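Local structure of oxidoreductase (Listeria innocua, 3E18) at residues H118-Q123 and V312-N317; F202-E207 and G229-I234. The protein binds NAD in a Rossmann-fold domain and is probably a dehydrogenase of the GFO/IDH/MocA family, its substrate unknown. All coordinates share one frame; numbering follows the deposited sequence.

Contact 1 of 2, residues H118-Q123 and V312-N317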
ATOM      1  N   HIS A 118       3.018 -37.895 -13.873  1.00 24.40           N
ATOM      2  CA  HIS A 118       3.291 -36.483 -13.629  1.00 27.06           C
ATOM      3  C   HIS A 118       2.018 -35.710 -13.319  1.00 26.59           C
ATOM      4  O   HIS A 118       0.956 -35.925 -13.929  1.00 28.42           O
ATOM      5  CB  HIS A 118       4.031 -35.827 -14.810  1.00 28.22           C
ATOM      6  CG  HIS A 118       5.411 -36.357 -15.036  1.00 26.76           C
ATOM      7  ND1 HIS A 118       6.487 -35.996 -14.254  1.00 29.12           N
ATOM      8  CD2 HIS A 118       5.893 -37.220 -15.961  1.00 27.48           C
ATOM      9  CE1 HIS A 118       7.570 -36.623 -14.679  1.00 35.74           C
ATOM     10  NE2 HIS A 118       7.235 -37.372 -15.714  1.00 33.24           N
ATOM     11  N   PHE A 119       2.138 -34.809 -12.354  1.00 28.24           N
ATOM     12  CA  PHE A 119       1.077 -33.862 -12.045  1.00 25.01           C
ATOM     13  C   PHE A 119       1.668 -32.463 -12.231  1.00 24.72           C
ATOM     14  O   PHE A 119       2.738 -32.177 -11.693  1.00 24.54           O
ATOM     15  CB  PHE A 119       0.608 -34.056 -10.593  1.00 26.47           C
ATOM     16  CG  PHE A 119      -0.392 -33.039 -10.138  1.00 27.61           C
ATOM     17  CD1 PHE A 119      -1.742 -33.228 -10.388  1.00 26.04           C
ATOM     18  CD2 PHE A 119       0.014 -31.878  -9.480  1.00 30.63           C
ATOM     19  CE1 PHE A 119      -2.677 -32.292  -9.969  1.00 27.89           C
ATOM     20  CE2 PHE A 119      -0.917 -30.928  -9.085  1.00 32.80           C
ATOM     21  CZ  PHE A 119      -2.260 -31.142  -9.324  1.00 24.36           C
ATOM     22  N   MET A 120       0.964 -31.606 -12.967  1.00 20.52           N
ATOM     23  CA  MET A 120       1.414 -30.222 -13.216  1.00 24.30           C
ATOM     24  C   MET A 120       0.285 -29.228 -13.025  1.00 27.21           C
ATOM     25  O   MET A 120      -0.811 -29.447 -13.524  1.00 24.81           O
ATOM     26  CB  MET A 120       1.964 -30.081 -14.646  1.00 24.47           C
ATOM     27  CG  MET A 120       2.568 -28.687 -14.985  1.00 24.15           C
ATOM     28  SD  MET A 120       3.566 -28.593 -16.502  1.00 19.70           S
ATOM     29  CE  MET A 120       5.083 -29.302 -15.870  1.00 23.18           C
ATOM     30  N   VAL A 121       0.568 -28.131 -12.321  1.00 28.27           N
ATOM     31  CA  VAL A 121      -0.385 -27.027 -12.154  1.00 29.94           C
ATOM     32  C   VAL A 121      -0.316 -26.064 -13.331  1.00 25.17           C
ATOM     33  O   VAL A 121       0.762 -25.681 -13.753  1.00 23.87           O
ATOM     34  CB  VAL A 121      -0.075 -26.265 -10.878  1.00 24.30           C
ATOM     35  N   HIS A 122      -1.467 -25.640 -13.826  1.00 24.00           N
ATOM     36  CA  HIS A 122      -1.514 -24.700 -14.920  1.00 24.79           C
ATOM     37  C   HIS A 122      -1.325 -23.269 -14.435  1.00 28.50           C
ATOM     38  O   HIS A 122      -2.280 -22.496 -14.362  1.00 25.74           O
ATOM     39  CB  HIS A 122      -2.838 -24.818 -15.670  1.00 23.65           C
ATOM     40  CG  HIS A 122      -2.841 -24.094 -16.979  1.00 24.33           C
ATOM     41  ND1 HIS A 122      -3.902 -23.320 -17.400  1.00 33.15           N
ATOM     42  CD2 HIS A 122      -1.904 -24.011 -17.951  1.00 28.02           C
ATOM     43  CE1 HIS A 122      -3.624 -22.803 -18.584  1.00 29.67           C
ATOM     44  NE2 HIS A 122      -2.422 -23.213 -18.946  1.00 27.70           N
ATOM     45  N   GLN A 123      -0.087 -22.915 -14.101  1.00 27.10           N
ATOM     46  CA  GLN A 123       0.216 -21.536 -13.732  1.00 24.40           C
ATOM     47  C   GLN A 123       0.566 -20.732 -14.984  1.00 22.87           C
ATOM     48  O   GLN A 123       1.692 -20.324 -15.181  1.00 23.75           O
ATOM     49  CB  GLN A 123       1.309 -21.493 -12.638  1.00 22.47           C
ATOM     50  CG  GLN A 123       0.919 -22.243 -11.329  1.00 25.81           C
ATOM     51  CD  GLN A 123      -0.230 -21.616 -10.525  1.00 27.72           C
ATOM     52  OE1 GLN A 123      -0.683 -20.493 -10.786  1.00 36.08           O
ATOM     53  NE2 GLN A 123      -0.703 -22.349  -9.538  1.00 25.72           N
ATOM     54  N   VAL A 312       4.814 -31.660 -22.177  1.00 34.17           N
ATOM     55  CA  VAL A 312       5.245 -32.746 -23.082  1.00 31.14           C
ATOM     56  C   VAL A 312       6.718 -33.117 -22.897  1.00 31.57           C
ATOM     57  O   VAL A 312       7.059 -34.305 -22.812  1.00 28.62           O
ATOM     58  CB  VAL A 312       4.912 -32.424 -24.550  1.00 34.75           C
ATOM     59  CG1 VAL A 312       5.458 -33.492 -25.491  1.00 38.59           C
ATOM     60  CG2 VAL A 312       3.422 -32.348 -24.721  1.00 27.22           C
ATOM     61  N   ASP A 313       7.573 -32.105 -22.796  1.00 30.66           N
ATOM     62  CA  ASP A 313       9.008 -32.311 -22.576  1.00 34.61           C
ATOM     63  C   ASP A 313       9.282 -33.023 -21.251  1.00 32.84           C
ATOM     64  O   ASP A 313      10.248 -33.779 -21.140  1.00 35.86           O
ATOM     65  CB  ASP A 313       9.753 -30.972 -22.583  1.00 35.99           C
ATOM     66  CG  ASP A 313       9.840 -30.330 -23.975  1.00 40.39           C
ATOM     67  OD1 ASP A 313       9.490 -30.974 -24.991  1.00 36.22           O
ATOM     68  OD2 ASP A 313      10.254 -29.149 -24.041  1.00 37.12           O
ATOM     69  N   VAL A 314       8.453 -32.738 -20.241  1.00 33.28           N
ATOM     70  CA  VAL A 314       8.508 -33.426 -18.944  1.00 27.71           C
ATOM     71  C   VAL A 314       8.072 -34.890 -19.110  1.00 27.90           C
ATOM     72  O   VAL A 314       8.741 -35.799 -18.614  1.00 20.75           O
ATOM     73  CB  VAL A 314       7.667 -32.690 -17.860  1.00 29.44           C
ATOM     74  CG1 VAL A 314       7.458 -33.555 -16.629  1.00 25.22           C
ATOM     75  CG2 VAL A 314       8.339 -31.389 -17.473  1.00 25.50           C
ATOM     76  N   LEU A 315       6.987 -35.116 -19.855  1.00 23.00           N
ATOM     77  CA  LEU A 315       6.509 -36.474 -20.154  1.00 27.39           C
ATOM     78  C   LEU A 315       7.532 -37.308 -20.920  1.00 31.48           C
ATOM     79  O   LEU A 315       7.641 -38.515 -20.695  1.00 35.37           O
ATOM     80  CB  LEU A 315       5.201 -36.446 -20.968  1.00 29.19           C
ATOM     81  CG  LEU A 315       3.933 -35.803 -20.390  1.00 31.46           C
ATOM     82  CD1 LEU A 315       2.686 -36.223 -21.169  1.00 25.27           C
ATOM     83  CD2 LEU A 315       3.767 -36.095 -18.907  1.00 26.77           C
ATOM     84  N   ASN A 316       8.263 -36.655 -21.828  1.00 32.58           N
ATOM     85  CA  ASN A 316       9.292 -37.291 -22.646  1.00 34.61           C
ATOM     86  C   ASN A 316      10.630 -37.371 -21.922  1.00 36.95           C
ATOM     87  O   ASN A 316      11.619 -37.847 -22.485  1.00 39.78           O
ATOM     88  CB  ASN A 316       9.452 -36.544 -23.979  1.00 29.88           C
ATOM     89  CG  ASN A 316       8.300 -36.794 -24.937  1.00 34.57           C
ATOM     90  OD1 ASN A 316       7.889 -35.905 -25.683  1.00 37.43           O
ATOM     91  ND2 ASN A 316       7.779 -38.008 -24.927  1.00 37.43           N
ATOM     92  N   ASN A 317      10.644 -36.905 -20.673  1.00 39.07           N
ATOM     93  CA  ASN A 317      11.837 -36.850 -19.805  1.00 35.28           C
ATOM     94  C   ASN A 317      13.064 -36.121 -20.403  1.00 40.56           C
ATOM     95  O   ASN A 317      14.215 -36.509 -20.175  1.00 37.78           O
ATOM     96  CB  ASN A 317      12.198 -38.246 -19.261  1.00 40.98           C
ATOM     97  CG  ASN A 317      13.068 -38.186 -18.008  1.00 48.11           C
ATOM     98  OD1 ASN A 317      13.041 -37.202 -17.254  1.00 51.53           O
ATOM     99  ND2 ASN A 317      13.857 -39.235 -17.788  1.00 53.35           N
TER
HETATM  100  O   HOH W   1       8.226 -39.370 -17.597  1.00 50.95           O
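An edge strand of the Rossmann-fold parallel sheet, 119-122, meets the last turn of helix 307-315 here, through His118 just ahead of the strand and Val314 near the helix end. Val314 CG1 sits over one face of the imidazole, 3.6 Å from the ring centroid and 14° off its normal, a CH-pi contact whose closest ring atom is His118 ND1 at 3.5 Å. Leu315 runs past the histidine in the opposite sense and sets CD2 3.8 Å from His118 CD2. The other Val314 branch, CG2, takes the apolar end of Met120, whose CE lies 4.2 Å away; with CG anti to the backbone N (chi1 -176°) the methionine reaches out from the strand and bends only at the thioether. A water at the ring edge, in its plane, is 2.9 Å from His118 NE2 and donates a longer bond to Leu315 O, 3.3 Å away, tying the ring to the helix end, where Asn317 closes a Schellman motif. Strand 91-95 flanks the contact: it pairs with 119-122 through Val92 and Cys94, and its His91 meets the His118 ring and touches Leu315, while Phe307, Asn310 and Phe311 of helix 307-315 pack on Met120.

Contact 2 of 2, residues F202-E207 and G229-I234; sequences FALGDE and GTTNFI
Apolar contact between Leu204 and Thr231 carries most of this meeting of two loops. The side chains reach toward each other tip to tip, and the threonine methyl CG2 lies 3.8 Å from Leu204 CD2 and equally close to its CG. With CG2 anti to the carbonyl carbon and OG1 between backbone N and C (chi1 49°), Thr231 gives the leucine its methyl while its hydroxyl bonds Lys242 NZ of the second subunit. Leu204 CD1 lies farther off, 4.3 Å from Thr230 OG1.

Direct hydrogen bonds stay within each loop, while Asp210 links the two, OD2 accepting from Leu204 N and the backbone O from Thr230 OG1. Residues 202-205 form a type I beta turn closed by Gly205 N to Phe202 O at 3.1 Å. In 229-234, Thr231 N donates to Asn232 OD1 at 3.2 Å, in the carbonyl plane and on a lone pair, although the N-H...O angle is bent to 140°. The same OD1 bonds Lys242 NZ of the second subunit, so two donors hold the amide, and its ND2 bonds Tyr240 OH of that subunit.

Pro287 of the second subunit packs on Leu204 and its Met284 on Thr231. These loops of the GFO/IDH/MocA C-terminal domain follow strands 193-201 and 223-229 of the large mixed sheet, which 211-218 separates, and meet at the subunit interface.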
ATOM      1  N   PHE A 202     -15.024  -7.609   1.935  1.00 31.08           N
ATOM      2  CA  PHE A 202     -16.353  -8.192   1.822  1.00 32.79           C
ATOM      3  C   PHE A 202     -17.356  -7.090   1.554  1.00 33.30           C
ATOM      4  O   PHE A 202     -18.475  -7.109   2.077  1.00 40.76           O
ATOM      5  CB  PHE A 202     -16.724  -8.934   3.099  1.00 32.31           C
ATOM      6  CG  PHE A 202     -15.909 -10.159   3.342  1.00 31.63           C
ATOM      7  CD1 PHE A 202     -16.241 -11.362   2.731  1.00 26.90           C
ATOM      8  CD2 PHE A 202     -14.819 -10.122   4.209  1.00 30.72           C
ATOM      9  CE1 PHE A 202     -15.492 -12.503   2.962  1.00 33.57           C
ATOM     10  CE2 PHE A 202     -14.066 -11.259   4.442  1.00 32.45           C
ATOM     11  CZ  PHE A 202     -14.404 -12.456   3.813  1.00 32.19           C
ATOM     12  N   ALA A 203     -16.950  -6.139   0.719  1.00 31.74           N
ATOM     13  CA  ALA A 203     -17.735  -4.952   0.419  1.00 33.70           C
ATOM     14  C   ALA A 203     -18.951  -5.275  -0.447  1.00 36.69           C
ATOM     15  O   ALA A 203     -19.926  -4.516  -0.472  1.00 41.59           O
ATOM     16  CB  ALA A 203     -16.868  -3.918  -0.257  1.00 33.09           C
ATOM     17  N   LEU A 204     -18.894  -6.396  -1.158  1.00 38.42           N
ATOM     18  CA  LEU A 204     -20.034  -6.833  -1.958  1.00 38.71           C
ATOM     19  C   LEU A 204     -21.058  -7.628  -1.144  1.00 41.08           C
ATOM     20  O   LEU A 204     -22.198  -7.815  -1.580  1.00 43.60           O
ATOM     21  CB  LEU A 204     -19.572  -7.612  -3.189  1.00 38.74           C
ATOM     22  CG  LEU A 204     -18.881  -6.763  -4.261  1.00 40.75           C
ATOM     23  CD1 LEU A 204     -18.575  -7.588  -5.482  1.00 43.47           C
ATOM     24  CD2 LEU A 204     -19.708  -5.544  -4.639  1.00 45.35           C
ATOM     25  N   GLY A 205     -20.649  -8.086   0.034  1.00 40.28           N
ATOM     26  CA  GLY A 205     -21.554  -8.781   0.948  1.00 43.88           C
ATOM     27  C   GLY A 205     -21.681 -10.278   0.730  1.00 45.99           C
ATOM     28  O   GLY A 205     -22.587 -10.904   1.278  1.00 44.07           O
ATOM     29  N   ASP A 206     -20.766 -10.852  -0.053  1.00 44.99           N
ATOM     30  CA  ASP A 206     -20.735 -12.296  -0.291  1.00 44.24           C
ATOM     31  C   ASP A 206     -20.094 -13.036   0.866  1.00 40.81           C
ATOM     32  O   ASP A 206     -19.460 -12.422   1.732  1.00 41.32           O
ATOM     33  CB  ASP A 206     -19.986 -12.618  -1.586  1.00 44.86           C
ATOM     34  CG  ASP A 206     -20.828 -12.388  -2.815  1.00 57.36           C
ATOM     35  OD1 ASP A 206     -21.943 -12.949  -2.893  1.00 60.34           O
ATOM     36  OD2 ASP A 206     -20.372 -11.647  -3.710  1.00 67.56           O
ATOM     37  N   GLU A 207     -20.251 -14.360   0.880  1.00 37.24           N
ATOM     38  CA  GLU A 207     -19.628 -15.198   1.919  1.00 39.93           C
ATOM     39  C   GLU A 207     -18.130 -15.395   1.670  1.00 33.43           C
ATOM     40  O   GLU A 207     -17.379 -15.794   2.576  1.00 38.50           O
ATOM     41  CB  GLU A 207     -20.355 -16.549   2.051  1.00 43.30           C
ATOM     42  CG  GLU A 207     -20.352 -17.402   0.782  1.00 47.57           C
ATOM     43  CD  GLU A 207     -21.087 -18.723   0.950  1.00 51.69           C
ATOM     44  OE1 GLU A 207     -22.342 -18.709   0.984  1.00 53.55           O
ATOM     45  OE2 GLU A 207     -20.410 -19.771   1.031  1.00 48.46           O
ATOM     46  N   GLY A 229      -8.712  -6.240  -6.422  1.00 26.92           N
ATOM     47  CA  GLY A 229      -9.932  -5.576  -6.043  1.00 25.65           C
ATOM     48  C   GLY A 229     -10.903  -5.707  -7.199  1.00 28.04           C
ATOM     49  O   GLY A 229     -10.488  -5.679  -8.360  1.00 26.02           O
ATOM     50  N   THR A 230     -12.181  -5.866  -6.869  1.00 29.08           N
ATOM     51  CA  THR A 230     -13.247  -5.997  -7.873  1.00 27.90           C
ATOM     52  C   THR A 230     -14.297  -4.912  -7.695  1.00 32.20           C
ATOM     53  O   THR A 230     -15.384  -4.974  -8.284  1.00 32.67           O
ATOM     54  CB  THR A 230     -13.917  -7.410  -7.851  1.00 24.87           C
ATOM     55  OG1 THR A 230     -14.400  -7.729  -6.531  1.00 28.76           O
ATOM     56  CG2 THR A 230     -12.944  -8.479  -8.305  1.00 29.15           C
ATOM     57  N   THR A 231     -13.953  -3.894  -6.906  1.00 29.74           N
ATOM     58  CA  THR A 231     -14.871  -2.788  -6.578  1.00 31.88           C
ATOM     59  C   THR A 231     -14.187  -1.436  -6.821  1.00 30.70           C
ATOM     60  O   THR A 231     -14.502  -0.432  -6.175  1.00 33.80           O
ATOM     61  CB  THR A 231     -15.308  -2.863  -5.095  1.00 31.60           C
ATOM     62  OG1 THR A 231     -14.146  -3.030  -4.260  1.00 32.78           O
ATOM     63  CG2 THR A 231     -16.225  -4.049  -4.872  1.00 32.74           C
ATOM     64  N   ASN A 232     -13.225  -1.431  -7.742  1.00 25.26           N
ATOM     65  CA  ASN A 232     -12.376  -0.278  -7.978  1.00 24.24           C
ATOM     66  C   ASN A 232     -12.720   0.354  -9.311  1.00 28.95           C
ATOM     67  O   ASN A 232     -12.294  -0.127 -10.360  1.00 32.24           O
ATOM     68  CB  ASN A 232     -10.920  -0.706  -7.999  1.00 25.35           C
ATOM     69  CG  ASN A 232     -10.519  -1.433  -6.747  1.00 27.69           C
ATOM     70  OD1 ASN A 232     -11.148  -2.418  -6.356  1.00 31.38           O
ATOM     71  ND2 ASN A 232      -9.462  -0.958  -6.109  1.00 26.15           N
ATOM     72  N   PHE A 233     -13.470   1.448  -9.256  1.00 26.84           N
ATOM     73  CA  PHE A 233     -13.925   2.151 -10.458  1.00 31.86           C
ATOM     74  C   PHE A 233     -12.795   2.956 -11.094  1.00 31.25           C
ATOM     75  O   PHE A 233     -12.892   3.404 -12.236  1.00 28.09           O
ATOM     76  CB  PHE A 233     -15.138   3.021 -10.129  1.00 29.94           C
ATOM     77  CG  PHE A 233     -16.351   2.230  -9.727  1.00 34.72           C
ATOM     78  CD1 PHE A 233     -17.222   1.725 -10.700  1.00 33.28           C
ATOM     79  CD2 PHE A 233     -16.638   2.000  -8.384  1.00 34.23           C
ATOM     80  CE1 PHE A 233     -18.338   0.989 -10.340  1.00 32.45           C
ATOM     81  CE2 PHE A 233     -17.754   1.268  -8.011  1.00 35.52           C
ATOM     82  CZ  PHE A 233     -18.611   0.756  -8.998  1.00 38.36           C
ATOM     83  N   ILE A 234     -11.704   3.106 -10.343  1.00 29.28           N
ATOM     84  CA  ILE A 234     -10.465   3.657 -10.840  1.00 28.51           C
ATOM     85  C   ILE A 234      -9.386   2.652 -10.448  1.00 30.37           C
ATOM     86  O   ILE A 234      -9.381   2.174  -9.317  1.00 25.33           O
ATOM     87  CB  ILE A 234     -10.188   5.061 -10.215  1.00 33.39           C
ATOM     88  CG1 ILE A 234     -11.258   6.063 -10.671  1.00 31.01           C
ATOM     89  CG2 ILE A 234      -8.787   5.562 -10.577  1.00 27.72           C
ATOM     90  CD1 ILE A 234     -11.236   7.410  -9.923  1.00 26.49           C
TER

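In the fold
Contacts 1 and 2 lie on opposite sides of the chain's centre, their centres 36 Å apart, and share no secondary structure element. Contact 1 joins an edge strand of the nucleotide-binding sheet to a helix from much later in the sequence, whereas contact 2 links two loops of the C-terminal domain. Contact 1 is partly buried, with two of its four touching residues buried; contact 2, with two of three, is buried. In contact 1 a histidine ring supplies a face for a methyl and a water bridges to the helix; contact 2 has aliphatic packing alone between its segments. The second subunit packs on Leu204 and Thr231 but touches neither segment of contact 1, where His122 meets NAD.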